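Local coordinates for protein glycoside hydrolase family 81 (Clostridium thermocellum, PDB 6FOP) that hydrolyses beta-1,3-glucans such as laminarin, acting as a family 81 glucanase of the bacterial cellulosome, at residues Met554-Lys559 with Glu563-Gly568; Glu318-Tyr323 with Glu357-Ile362; Pro435-Ala438 with Asn442-Ala445; Gly159-Gly164 with Tyr216-Ala221. One frame throughout, in Å; residues are numbered along the deposited sequence.

Contact 1. Residues Met554-Lys559 with Glu563-Gly568. With MPD ((4S)-2-methyl-2,4-pentanediol), chain O.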
loop_
_atom_site.group_PDB
_atom_site.type_symbol
_atom_site.label_atom_id
_atom_site.label_comp_id
_atom_site.label_asym_id
_atom_site.label_seq_id
_atom_site.Cartn_x
_atom_site.Cartn_y
_atom_site.Cartn_z
ATOM N N MET A 554 7.971 -1.126 10.605
ATOM C CA MET A 554 8.368 -1.035 9.199
ATOM C C MET A 554 8.339 -2.390 8.530
ATOM O O MET A 554 8.881 -3.357 9.053
ATOM C CB MET A 554 9.743 -0.387 9.036
ATOM C CG MET A 554 9.773 1.038 9.461
ATOM S SD MET A 554 11.213 2.026 9.071
ATOM C CE MET A 554 11.266 1.817 7.345
ATOM N N VAL A 555 7.700 -2.409 7.366
ATOM C CA VAL A 555 7.617 -3.588 6.520
ATOM C C VAL A 555 8.384 -3.326 5.233
ATOM O O VAL A 555 8.128 -2.330 4.543
ATOM C CB VAL A 555 6.129 -3.923 6.201
ATOM C CG1 VAL A 555 6.006 -5.069 5.179
ATOM C CG2 VAL A 555 5.383 -4.214 7.499
ATOM N N TRP A 556 9.341 -4.217 4.957
ATOM C CA TRP A 556 10.161 -4.174 3.764
ATOM C C TRP A 556 9.908 -5.404 2.906
ATOM O O TRP A 556 9.291 -6.383 3.339
ATOM C CB TRP A 556 11.654 -4.149 4.122
ATOM C CG TRP A 556 12.126 -2.943 4.877
ATOM C CD1 TRP A 556 11.928 -2.650 6.207
ATOM C CD2 TRP A 556 12.943 -1.909 4.360
ATOM N NE1 TRP A 556 12.551 -1.476 6.512
ATOM C CE2 TRP A 556 13.173 -0.989 5.404
ATOM C CE3 TRP A 556 13.466 -1.644 3.094
ATOM C CZ2 TRP A 556 13.912 0.172 5.221
ATOM C CZ3 TRP A 556 14.195 -0.484 2.903
ATOM C CH2 TRP A 556 14.424 0.410 3.967
ATOM N N GLY A 557 10.400 -5.373 1.672
ATOM C CA GLY A 557 10.443 -6.598 0.874
ATOM C C GLY A 557 11.207 -7.741 1.524
ATOM O O GLY A 557 10.786 -8.915 1.452
ATOM N N GLY A 558 12.315 -7.391 2.168
ATOM C CA GLY A 558 13.287 -8.371 2.687
ATOM C C GLY A 558 13.413 -8.446 4.193
ATOM O O GLY A 558 14.210 -9.245 4.661
ATOM N N LYS A 559 12.617 -7.693 4.962
ATOM C CA LYS A 559 12.605 -7.807 6.429
ATOM C C LYS A 559 11.365 -7.119 6.959
ATOM O O LYS A 559 10.687 -6.394 6.239
ATOM C CB LYS A 559 13.849 -7.195 7.060
ATOM C CG LYS A 559 13.937 -5.676 7.000
ATOM C CD LYS A 559 15.132 -5.183 7.777
ATOM C CE LYS A 559 15.256 -3.671 7.729
ATOM N NZ LYS A 559 16.476 -3.227 8.463
ATOM N N GLU A 563 11.639 -0.784 14.205
ATOM C CA GLU A 563 12.495 0.403 14.077
ATOM C C GLU A 563 11.761 1.481 13.308
ATOM O O GLU A 563 10.845 1.187 12.535
ATOM C CB GLU A 563 13.816 0.057 13.373
ATOM C CG GLU A 563 14.640 -0.984 14.088
ATOM C CD GLU A 563 15.942 -1.314 13.390
ATOM O OE1 GLU A 563 15.934 -1.540 12.170
ATOM O OE2 GLU A 563 16.975 -1.366 14.079
ATOM N N ILE A 564 12.214 2.725 13.479
ATOM C CA ILE A 564 11.728 3.861 12.703
ATOM C C ILE A 564 12.897 4.690 12.221
ATOM O O ILE A 564 14.048 4.420 12.588
ATOM C CB ILE A 564 10.692 4.724 13.487
ATOM C CG1 ILE A 564 11.289 5.299 14.793
ATOM C CG2 ILE A 564 9.438 3.912 13.749
ATOM C CD1 ILE A 564 10.383 6.279 15.523
ATOM N N TRP A 565 12.616 5.713 11.412
ATOM C CA TRP A 565 13.708 6.447 10.777
ATOM C C TRP A 565 14.487 7.402 11.644
ATOM O O TRP A 565 15.536 7.896 11.227
ATOM C CB TRP A 565 13.215 7.178 9.530
ATOM C CG TRP A 565 12.886 6.346 8.335
ATOM C CD1 TRP A 565 11.686 6.311 7.673
ATOM C CD2 TRP A 565 13.776 5.497 7.598
ATOM N NE1 TRP A 565 11.787 5.497 6.557
ATOM C CE2 TRP A 565 13.054 4.977 6.506
ATOM C CE3 TRP A 565 15.111 5.111 7.771
ATOM C CZ2 TRP A 565 13.627 4.085 5.576
ATOM C CZ3 TRP A 565 15.692 4.247 6.848
ATOM C CH2 TRP A 565 14.945 3.730 5.769
ATOM N N TRP A 566 13.979 7.698 12.836
ATOM C CA TRP A 566 14.681 8.558 13.784
ATOM C C TRP A 566 14.784 7.869 15.134
ATOM O O TRP A 566 14.140 6.847 15.377
ATOM C CB TRP A 566 14.003 9.924 13.862
ATOM C CG TRP A 566 12.684 9.966 14.582
ATOM C CD1 TRP A 566 12.482 10.286 15.882
ATOM C CD2 TRP A 566 11.390 9.694 14.036
ATOM N NE1 TRP A 566 11.141 10.243 16.192
ATOM C CE2 TRP A 566 10.444 9.894 15.074
ATOM C CE3 TRP A 566 10.922 9.356 12.756
ATOM C CZ2 TRP A 566 9.077 9.722 14.887
ATOM C CZ3 TRP A 566 9.538 9.185 12.573
ATOM C CH2 TRP A 566 8.643 9.392 13.630
ATOM N N ASN A 567 15.576 8.453 16.025
ATOM C CA ASN A 567 15.819 7.882 17.336
ATOM C C ASN A 567 14.708 8.307 18.294
ATOM O O ASN A 567 14.905 9.119 19.179
ATOM C CB ASN A 567 17.195 8.302 17.839
ATOM C CG ASN A 567 17.587 7.606 19.124
ATOM O OD1 ASN A 567 16.997 6.599 19.523
ATOM N ND2 ASN A 567 18.597 8.128 19.770
ATOM N N GLY A 568 13.535 7.735 18.090
ATOM C CA GLY A 568 12.358 8.074 18.897
ATOM C C GLY A 568 12.115 7.050 19.982
ATOM O O GLY A 568 12.803 6.020 20.063
HETATM C C1 MPD O . 15.614 1.945 10.105
HETATM C C2 MPD O . 16.655 0.952 9.612
HETATM O O2 MPD O . 16.056 -0.356 9.709
HETATM C CM MPD O . 17.866 1.086 10.525
HETATM C C3 MPD O . 17.057 1.301 8.172
HETATM C C4 MPD O . 18.112 0.416 7.494
HETATM O O4 MPD O . 17.640 -0.932 7.389
HETATM C C5 MPD O . 18.467 0.922 6.092
HETATM O O HOH W 1 16.471 -3.946 11.095
#
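Met554 and Glu563 bring their CA atoms to 6.5 Å where the chain, having turned back through Gly557 and Gly558 with Trp556 N bonded to Lys559 O, leaves strand 559-561 for the loop 563-568. Met554 carries much of the contact. Its CG lies 3.3 Å from Glu563 O; the first two torsions carry SD over one face of Trp565, and the bend at chi3 (56°) folds CE onto the rim of the indole. Met554 SD stands 4.3 Å from the centroid of the Trp565 five-membered ring, only 10° off the ring normal. The benzo end of Trp565 also reaches Trp556, with Trp565 CH2 3.7 Å from Trp556 CZ2 near the plane of the Trp556 ring. The six-membered rings lie with planes at 74° and centroids 6.0 Å apart, an oblique pair. Alongside the rings, Lys559 and Glu563 hold opposite charges 4.1 Å apart (NZ to OE1), beyond a salt bridge. A water that accepts from Lys559 NZ and donates to Glu563 OE1 spans this gap, as does a 2-methyl-2,4-pentanediol, probably from the crystallisation liquor. Lys559 NZ donates to both hydroxyls of the diol, more closely to O4 at 2.8 Å, and O2 in turn donates to Glu563 OE1 at 2.7 Å. Phe485 meets Trp556 edge-to-face, adding another aromatic group. The diol's place among Trp556, Trp565, Lys559 and Glu563 might in a glucanase receive sugar, but is not established as a binding site. The arrangement is a beta hairpin joined to its following loop through a Met-aromatic contact.

Contact 2. Residues Glu318-Tyr323 with Glu357-Ile362. With MPD ((4S)-2-methyl-2,4-pentanediol), chain L.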
loop_
_atom_site.group_PDB
_atom_site.type_symbol
_atom_site.label_atom_id
_atom_site.label_comp_id
_atom_site.label_asym_id
_atom_site.label_seq_id
_atom_site.Cartn_x
_atom_site.Cartn_y
_atom_site.Cartn_z
ATOM N N GLU A 318 -17.601 23.606 27.361
ATOM C CA GLU A 318 -16.941 24.913 27.412
ATOM C C GLU A 318 -15.437 24.754 27.261
ATOM O O GLU A 318 -14.777 25.586 26.620
ATOM C CB GLU A 318 -17.311 25.664 28.709
ATOM C CG GLU A 318 -18.803 26.010 28.725
ATOM C CD GLU A 318 -19.195 27.065 29.739
ATOM O OE1 GLU A 318 -18.493 28.084 29.813
ATOM O OE2 GLU A 318 -20.236 26.877 30.402
ATOM N N ALA A 319 -14.886 23.696 27.856
ATOM C CA ALA A 319 -13.454 23.416 27.682
ATOM C C ALA A 319 -13.138 23.038 26.228
ATOM O O ALA A 319 -12.174 23.550 25.642
ATOM C CB ALA A 319 -12.986 22.318 28.607
ATOM N N LEU A 320 -13.994 22.204 25.640
ATOM C CA LEU A 320 -13.794 21.827 24.229
ATOM C C LEU A 320 -13.804 23.052 23.329
ATOM O O LEU A 320 -12.989 23.182 22.412
ATOM C CB LEU A 320 -14.841 20.799 23.823
ATOM C CG LEU A 320 -14.672 20.193 22.441
ATOM C CD1 LEU A 320 -13.445 19.326 22.422
ATOM C CD2 LEU A 320 -15.856 19.355 22.010
ATOM N N ASN A 321 -14.737 23.967 23.607
ATOM C CA ASN A 321 -14.836 25.198 22.845
ATOM C C ASN A 321 -13.582 26.030 23.017
ATOM O O ASN A 321 -13.095 26.648 22.061
ATOM C CB ASN A 321 -16.074 25.989 23.254
ATOM C CG ASN A 321 -16.305 27.193 22.370
ATOM O OD1 ASN A 321 -16.524 27.058 21.188
ATOM N ND2 ASN A 321 -16.231 28.374 22.949
ATOM N N ARG A 322 -13.073 26.090 24.248
ATOM C CA ARG A 322 -11.826 26.809 24.452
ATOM C C ARG A 322 -10.663 26.181 23.673
ATOM O O ARG A 322 -9.837 26.909 23.084
ATOM C CB ARG A 322 -11.475 26.887 25.949
ATOM C CG ARG A 322 -10.098 27.490 26.216
ATOM C CD ARG A 322 -9.906 27.820 27.681
ATOM N NE ARG A 322 -10.196 26.704 28.569
ATOM C CZ ARG A 322 -9.366 25.696 28.833
ATOM N NH1 ARG A 322 -8.155 25.652 28.276
ATOM N NH2 ARG A 322 -9.762 24.728 29.657
ATOM N N TYR A 323 -10.598 24.856 23.651
ATOM C CA TYR A 323 -9.574 24.203 22.843
ATOM C C TYR A 323 -9.685 24.573 21.362
ATOM O O TYR A 323 -8.673 24.784 20.700
ATOM C CB TYR A 323 -9.597 22.663 23.012
ATOM C CG TYR A 323 -9.543 22.159 24.432
ATOM C CD1 TYR A 323 -8.982 22.894 25.457
ATOM C CD2 TYR A 323 -10.098 20.925 24.762
ATOM C CE1 TYR A 323 -8.974 22.413 26.763
ATOM C CE2 TYR A 323 -10.104 20.441 26.045
ATOM C CZ TYR A 323 -9.584 21.209 27.068
ATOM O OH TYR A 323 -9.592 20.705 28.349
ATOM N N GLU A 357 -18.001 23.441 14.255
ATOM C CA GLU A 357 -19.369 23.533 13.760
ATOM C C GLU A 357 -20.363 22.970 14.774
ATOM O O GLU A 357 -21.405 23.595 15.066
ATOM C CB GLU A 357 -19.517 22.789 12.434
ATOM C CG GLU A 357 -18.764 23.456 11.299
ATOM C CD GLU A 357 -18.640 22.632 10.059
ATOM O OE1 GLU A 357 -18.718 21.396 10.172
ATOM O OE2 GLU A 357 -18.411 23.245 8.987
ATOM N N GLN A 358 -20.032 21.834 15.373
ATOM C CA GLN A 358 -20.910 21.205 16.398
ATOM C C GLN A 358 -21.132 22.126 17.597
ATOM O O GLN A 358 -22.216 22.126 18.191
ATOM C CB GLN A 358 -20.318 19.885 16.884
ATOM C CG GLN A 358 -20.370 18.792 15.828
ATOM C CD GLN A 358 -19.551 17.569 16.185
ATOM O OE1 GLN A 358 -18.904 17.489 17.225
ATOM N NE2 GLN A 358 -19.557 16.610 15.290
ATOM N N LEU A 359 -20.099 22.892 17.946
ATOM C CA LEU A 359 -20.184 23.806 19.079
ATOM C C LEU A 359 -20.851 25.120 18.757
ATOM O O LEU A 359 -21.128 25.890 19.682
ATOM C CB LEU A 359 -18.786 24.073 19.623
ATOM C CG LEU A 359 -18.109 22.881 20.290
ATOM C CD1 LEU A 359 -16.617 23.135 20.351
ATOM C CD2 LEU A 359 -18.633 22.644 21.690
ATOM N N GLY A 360 -21.089 25.407 17.485
ATOM C CA GLY A 360 -21.616 26.718 17.077
ATOM C C GLY A 360 -20.559 27.808 17.112
ATOM O O GLY A 360 -20.879 28.994 17.158
ATOM N N ASN A 361 -19.292 27.413 17.044
ATOM C CA ASN A 361 -18.184 28.370 17.047
ATOM C C ASN A 361 -17.865 28.792 15.604
ATOM O O ASN A 361 -16.996 28.252 14.929
ATOM C CB ASN A 361 -16.979 27.794 17.773
ATOM C CG ASN A 361 -15.926 28.850 18.060
ATOM O OD1 ASN A 361 -15.771 29.816 17.289
ATOM N ND2 ASN A 361 -15.213 28.696 19.185
ATOM N N ILE A 362 -18.693 29.700 15.115
ATOM C CA ILE A 362 -18.637 30.153 13.732
ATOM C C ILE A 362 -17.336 30.891 13.468
ATOM O O ILE A 362 -16.749 30.741 12.399
ATOM C CB ILE A 362 -19.872 30.996 13.359
ATOM C CG1 ILE A 362 -21.156 30.163 13.556
ATOM C CG2 ILE A 362 -19.750 31.556 11.952
ATOM C CD1 ILE A 362 -21.223 28.854 12.817
HETATM C C1 MPD L . -21.725 29.111 20.992
HETATM C C2 MPD L . -20.294 29.273 21.493
HETATM O O2 MPD L . -19.365 28.801 20.476
HETATM C CM MPD L . -20.044 30.765 21.710
HETATM C C3 MPD L . -20.045 28.567 22.841
HETATM C C4 MPD L . -20.300 27.050 22.983
HETATM O O4 MPD L . -19.740 26.548 24.220
HETATM C C5 MPD L . -21.781 26.698 23.058
#
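Apolar contact between helices 317-329 and 339-359 runs through Leu359, whose CD1 presses on the backbone of the first helix, 3.7 Å from Asn321 CA. The same methyl meets the branch point of Leu320, with Leu359 CD1 4.1 Å from Leu320 CG, and Ile324 and Arg317 extend the surface against which Leu359 rests. The polar part is an amide pair. Asn361 ND2 donates to Asn321 OD1 at 2.9 Å, with a bent N-H...O angle of 147°, and the donor comes from 37° above the carbonyl plane. Asn361 swings its amide away from its own backbone N (chi1 -168°) and across to helix 317-329, where ND2 also bonds Asn325 OD1, one turn beyond Asn321. The other end of this amide works locally: Asn361 OD1 takes Ala364 N and so caps helix 362-379. Just before it, Gly360 closes helix 339-359 with a Schellman motif. A 2-methyl-2,4-pentanediol, probably from the crystallisation liquor, lies beside the junction, its O2 3.4 Å from Asn321 OD1, a long and weak contact. One asparagine amide therefore ties the link between two consecutive helices to a third helix, with Leu359 packed on the helix backbone beside it; both polar ends of that amide are satisfied, so it can sit between the helices.

Contact 3. Residues Pro435-Ala438 with Asn442-Ala445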
loop_
_atom_site.group_PDB
_atom_site.type_symbol
_atom_site.label_atom_id
_atom_site.label_comp_id
_atom_site.label_asym_id
_atom_site.label_seq_id
_atom_site.Cartn_x
_atom_site.Cartn_y
_atom_site.Cartn_z
ATOM N N PRO A 435 -20.289 22.245 -2.587
ATOM C CA PRO A 435 -20.238 21.560 -3.872
ATOM C C PRO A 435 -19.743 22.441 -5.014
ATOM O O PRO A 435 -19.242 21.931 -6.018
ATOM C CB PRO A 435 -21.695 21.118 -4.093
ATOM C CG PRO A 435 -22.515 22.124 -3.361
ATOM C CD PRO A 435 -21.681 22.532 -2.176
ATOM N N GLN A 436 -19.927 23.744 -4.875
ATOM C CA GLN A 436 -19.499 24.708 -5.875
ATOM C C GLN A 436 -17.956 24.721 -5.961
ATOM O O GLN A 436 -17.368 24.520 -7.022
ATOM C CB GLN A 436 -20.086 26.074 -5.447
ATOM C CG GLN A 436 -19.695 27.268 -6.244
ATOM C CD GLN A 436 -20.258 28.518 -5.624
ATOM O OE1 GLN A 436 -19.964 28.835 -4.474
ATOM N NE2 GLN A 436 -21.088 29.213 -6.359
ATOM N N TRP A 437 -17.314 24.875 -4.812
ATOM C CA TRP A 437 -15.842 24.921 -4.741
ATOM C C TRP A 437 -15.184 23.646 -5.310
ATOM O O TRP A 437 -14.185 23.687 -6.030
ATOM C CB TRP A 437 -15.411 25.088 -3.277
ATOM C CG TRP A 437 -13.964 25.371 -3.067
ATOM C CD1 TRP A 437 -13.385 26.599 -2.924
ATOM C CD2 TRP A 437 -12.894 24.415 -2.935
ATOM N NE1 TRP A 437 -12.052 26.477 -2.729
ATOM C CE2 TRP A 437 -11.710 25.153 -2.762
ATOM C CE3 TRP A 437 -12.829 23.016 -2.968
ATOM C CZ2 TRP A 437 -10.466 24.548 -2.572
ATOM C CZ3 TRP A 437 -11.577 22.411 -2.803
ATOM C CH2 TRP A 437 -10.424 23.175 -2.600
ATOM N N ALA A 438 -15.782 22.513 -4.978
ATOM C CA ALA A 438 -15.244 21.212 -5.338
ATOM C C ALA A 438 -15.579 20.765 -6.756
ATOM O O ALA A 438 -15.084 19.717 -7.195
ATOM C CB ALA A 438 -15.746 20.167 -4.345
ATOM N N ASN A 442 -14.120 24.285 -11.011
ATOM C CA ASN A 442 -13.440 25.081 -10.024
ATOM C C ASN A 442 -12.204 24.346 -9.522
ATOM O O ASN A 442 -11.285 24.173 -10.313
ATOM C CB ASN A 442 -14.443 25.541 -8.946
ATOM C CG ASN A 442 -15.466 26.518 -9.513
ATOM O OD1 ASN A 442 -15.116 27.371 -10.324
ATOM N ND2 ASN A 442 -16.716 26.399 -9.101
ATOM N N TRP A 443 -12.164 23.910 -8.264
ATOM C CA TRP A 443 -10.943 23.324 -7.714
ATOM C C TRP A 443 -10.874 21.798 -7.837
ATOM O O TRP A 443 -9.828 21.200 -7.502
ATOM C CB TRP A 443 -10.748 23.803 -6.259
ATOM C CG TRP A 443 -10.698 25.302 -6.283
ATOM C CD1 TRP A 443 -11.715 26.186 -5.969
ATOM C CD2 TRP A 443 -9.624 26.095 -6.770
ATOM N NE1 TRP A 443 -11.308 27.468 -6.211
ATOM C CE2 TRP A 443 -10.040 27.449 -6.716
ATOM C CE3 TRP A 443 -8.338 25.796 -7.254
ATOM C CZ2 TRP A 443 -9.208 28.497 -7.115
ATOM C CZ3 TRP A 443 -7.504 26.838 -7.624
ATOM C CH2 TRP A 443 -7.947 28.175 -7.567
ATOM N N GLY A 444 -11.967 21.157 -8.268
ATOM C CA GLY A 444 -12.002 19.705 -8.321
ATOM C C GLY A 444 -11.047 19.094 -9.333
ATOM O O GLY A 444 -10.556 17.974 -9.117
ATOM N N ALA A 445 -10.739 19.825 -10.411
ATOM C CA ALA A 445 -9.797 19.272 -11.402
ATOM C C ALA A 445 -8.372 19.093 -10.838
ATOM O O ALA A 445 -7.732 18.033 -11.024
ATOM C CB ALA A 445 -9.805 20.119 -12.664
#
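Trp443 lays its CB and the pyrrole part of its indole over one face of Trp437. The CB of Trp443 sits 3.6 Å from the centroid of the Trp437 six-membered ring and almost straight above it, a CH-pi contact. The two five-membered rings form an offset stack with centroids 4.2 Å apart and planes inclined by 30°. The closest pair is Trp443 CD1 and Trp437 NE1, 3.3 Å apart. A first torsion of -171°, which points the side chain of Trp437 away from its own N, turns one face of its indole to Trp443, and its NE1 is held by Glu377 of helix 362-379. Beside the rings the backbone is stitched. Trp443 N donates to Trp437 O at 3.0 Å, and Asn442 ND2 reaches back to Gln436 O at 2.9 Å. This second bond is almost straight (173°) and in the plane of the Asn442 amide, although the donor stands well above the carbonyl plane. Gly444, bare of a side chain, lets its CA come within 3.3 Å of Ala438 O. Trp443 also touches Thr381, a calcium ligand. Side-chain amide, backbone N-H and aromatic face thus together join the short helix 435-438 to the start of helix 440-455, capturing two successive carbonyls beside the indole pair.

Contact 4. Residues Gly159-Gly164 with Tyr216-Ala221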
loop_
_atom_site.group_PDB
_atom_site.type_symbol
_atom_site.label_atom_id
_atom_site.label_comp_id
_atom_site.label_asym_id
_atom_site.label_seq_id
_atom_site.Cartn_x
_atom_site.Cartn_y
_atom_site.Cartn_z
ATOM N N GLY A 159 19.672 -35.619 -21.262
ATOM C CA GLY A 159 18.646 -35.715 -22.288
ATOM C C GLY A 159 17.228 -35.415 -21.849
ATOM O O GLY A 159 16.324 -35.452 -22.672
ATOM N N SER A 160 17.000 -35.119 -20.572
ATOM C CA SER A 160 15.627 -34.888 -20.114
ATOM C C SER A 160 15.205 -33.453 -20.374
ATOM O O SER A 160 16.034 -32.546 -20.501
ATOM C CB SER A 160 15.462 -35.218 -18.642
ATOM O OG SER A 160 16.340 -34.454 -17.875
ATOM N N GLN A 161 13.903 -33.264 -20.486
ATOM C CA GLN A 161 13.337 -31.939 -20.761
ATOM C C GLN A 161 13.453 -30.954 -19.595
ATOM O O GLN A 161 13.586 -29.736 -19.792
ATOM C CB GLN A 161 11.880 -32.133 -21.150
ATOM C CG GLN A 161 11.265 -30.851 -21.518
ATOM C CD GLN A 161 9.913 -30.938 -22.107
ATOM O OE1 GLN A 161 9.274 -31.980 -22.171
ATOM N NE2 GLN A 161 9.443 -29.788 -22.525
ATOM N N CYS A 162 13.401 -31.502 -18.389
ATOM C CA CYS A 162 13.527 -30.735 -17.185
ATOM C C CYS A 162 14.490 -31.383 -16.244
ATOM O O CYS A 162 14.760 -32.589 -16.353
ATOM C CB CYS A 162 12.166 -30.459 -16.546
ATOM S SG CYS A 162 11.468 -31.734 -15.497
ATOM N N LEU A 163 15.004 -30.571 -15.317
ATOM C CA LEU A 163 15.819 -31.067 -14.217
ATOM C C LEU A 163 15.183 -30.644 -12.924
ATOM O O LEU A 163 14.606 -29.550 -12.844
ATOM C CB LEU A 163 17.250 -30.499 -14.254
ATOM C CG LEU A 163 18.069 -30.743 -15.519
ATOM C CD1 LEU A 163 19.407 -30.035 -15.405
ATOM C CD2 LEU A 163 18.281 -32.229 -15.797
ATOM N N GLY A 164 15.247 -31.527 -11.949
ATOM C CA GLY A 164 14.930 -31.181 -10.571
ATOM C C GLY A 164 16.229 -31.058 -9.810
ATOM O O GLY A 164 17.026 -32.005 -9.805
ATOM N N TYR A 216 3.933 -32.046 -11.636
ATOM C CA TYR A 216 2.839 -31.065 -11.596
ATOM C C TYR A 216 3.332 -29.678 -11.989
ATOM O O TYR A 216 2.701 -28.993 -12.806
ATOM C CB TYR A 216 2.244 -31.030 -10.199
ATOM C CG TYR A 216 1.027 -30.118 -10.133
ATOM C CD1 TYR A 216 -0.221 -30.556 -10.583
ATOM C CD2 TYR A 216 1.131 -28.806 -9.665
ATOM C CE1 TYR A 216 -1.326 -29.726 -10.563
ATOM C CE2 TYR A 216 0.011 -27.978 -9.623
ATOM C CZ TYR A 216 -1.203 -28.441 -10.057
ATOM O OH TYR A 216 -2.287 -27.588 -10.024
ATOM N N TYR A 217 4.463 -29.259 -11.451
ATOM C CA TYR A 217 5.040 -27.953 -11.820
ATOM C C TYR A 217 5.456 -27.918 -13.292
ATOM O O TYR A 217 5.252 -26.918 -13.959
ATOM C CB TYR A 217 6.153 -27.555 -10.880
ATOM C CG TYR A 217 5.645 -26.975 -9.564
ATOM C CD1 TYR A 217 4.985 -27.766 -8.632
ATOM C CD2 TYR A 217 5.828 -25.628 -9.264
ATOM C CE1 TYR A 217 4.534 -27.233 -7.434
ATOM C CE2 TYR A 217 5.378 -25.089 -8.074
ATOM C CZ TYR A 217 4.733 -25.899 -7.174
ATOM O OH TYR A 217 4.282 -25.376 -5.980
ATOM N N LYS A 218 5.979 -29.027 -13.825
ATOM C CA LYS A 218 6.274 -29.107 -15.252
ATOM C C LYS A 218 5.028 -28.919 -16.090
ATOM O O LYS A 218 5.083 -28.278 -17.135
ATOM C CB LYS A 218 6.974 -30.427 -15.583
ATOM C CG LYS A 218 7.361 -30.538 -17.044
ATOM C CD LYS A 218 7.959 -31.890 -17.376
ATOM C CE LYS A 218 8.269 -31.946 -18.871
ATOM N NZ LYS A 218 8.610 -33.303 -19.363
ATOM N N ASP A 219 3.896 -29.465 -15.630
ATOM C CA ASP A 219 2.658 -29.327 -16.379
ATOM C C ASP A 219 2.306 -27.882 -16.709
ATOM O O ASP A 219 1.697 -27.633 -17.744
ATOM C CB ASP A 219 1.465 -29.928 -15.629
ATOM C CG ASP A 219 1.443 -31.435 -15.617
ATOM O OD1 ASP A 219 2.040 -32.067 -16.495
ATOM O OD2 ASP A 219 0.754 -31.990 -14.713
ATOM N N TYR A 220 2.628 -26.954 -15.812
ATOM C CA TYR A 220 2.305 -25.526 -16.031
ATOM C C TYR A 220 3.517 -24.642 -16.305
ATOM O O TYR A 220 3.385 -23.444 -16.478
ATOM C CB TYR A 220 1.464 -24.995 -14.852
ATOM C CG TYR A 220 0.192 -25.790 -14.704
ATOM C CD1 TYR A 220 -0.879 -25.593 -15.575
ATOM C CD2 TYR A 220 0.109 -26.844 -13.779
ATOM C CE1 TYR A 220 -2.035 -26.348 -15.469
ATOM C CE2 TYR A 220 -1.030 -27.608 -13.683
ATOM C CZ TYR A 220 -2.093 -27.360 -14.536
ATOM O OH TYR A 220 -3.205 -28.116 -14.433
ATOM N N ALA A 221 4.701 -25.246 -16.466
ATOM C CA ALA A 221 5.945 -24.476 -16.635
ATOM C C ALA A 221 6.035 -23.718 -17.938
ATOM O O ALA A 221 6.839 -22.775 -18.062
ATOM C CB ALA A 221 7.183 -25.372 -16.475
#
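Lys218 and Gln161 share a first torsion of -177°, which sends each side chain straight out from its backbone N, and both stay extended further on, so two long arms, one from helix 211-220 and one from the approach to strand 162-167, span the gap between their backbones and cross at about a right angle. At their ends Lys218 NZ donates to Gln161 OE1, a rather long bond of 3.2 Å. The ammonium does not use an in-plane lone pair: it stands above the amide, 53° out of the carbonyl plane. Lys218 CE approaches the same amide, 3.4 Å from Gln161 OE1, so the aliphatic end of the lysine packs on the amide as well as bonding to it. Nearer the helix, Lys218 CD rests 4.0 Å from Cys162 SG, which this first residue of the strand places beside the lysine methylenes. Phe175 of the adjacent strand 170-175 touches both Cys162 and Lys218, giving the lysine chain an apolar bed. The other end of the glutamine amide is tied down elsewhere, Gln161 NE2 donating to Glu253 OE2 and to Ala176 O, which fixes the rotation of the amide and leaves its oxygen turned to the lysine. Further out, another 2-methyl-2,4-pentanediol lies about 4 Å from the Lys218 side chain. The chemistry is that of a relay, lysine to amide to carboxylate: the glutamine amide bonds a lysine at its oxygen and a glutamate at its nitrogen, and these charges would probably polarise it, while Cys162 and Phe175 pack against the lysine side chain.

Contacts 1, 2 and 3 lie within the family 81 C-terminal range. Contact 4 lies where helix 211-220 packs at the eight-stranded antiparallel sheet, its centre about 71 Å from that of contact 2. None is fully buried. Contact 1 lies nearest the centre of the chain, about 15 Å away, yet has an exposed tryptophan; contacts 2 and 4, each about 36 Å out, lie on opposite sides. Contacts 1 and 3 are local, bridging segments separated by three residues, and both rely on tryptophan. Contacts 2 and 4 join distant elements through amide side chains. Helix 362-379 links contact 2, which caps its start, with contact 3, whose tryptophan pair packs against its other end.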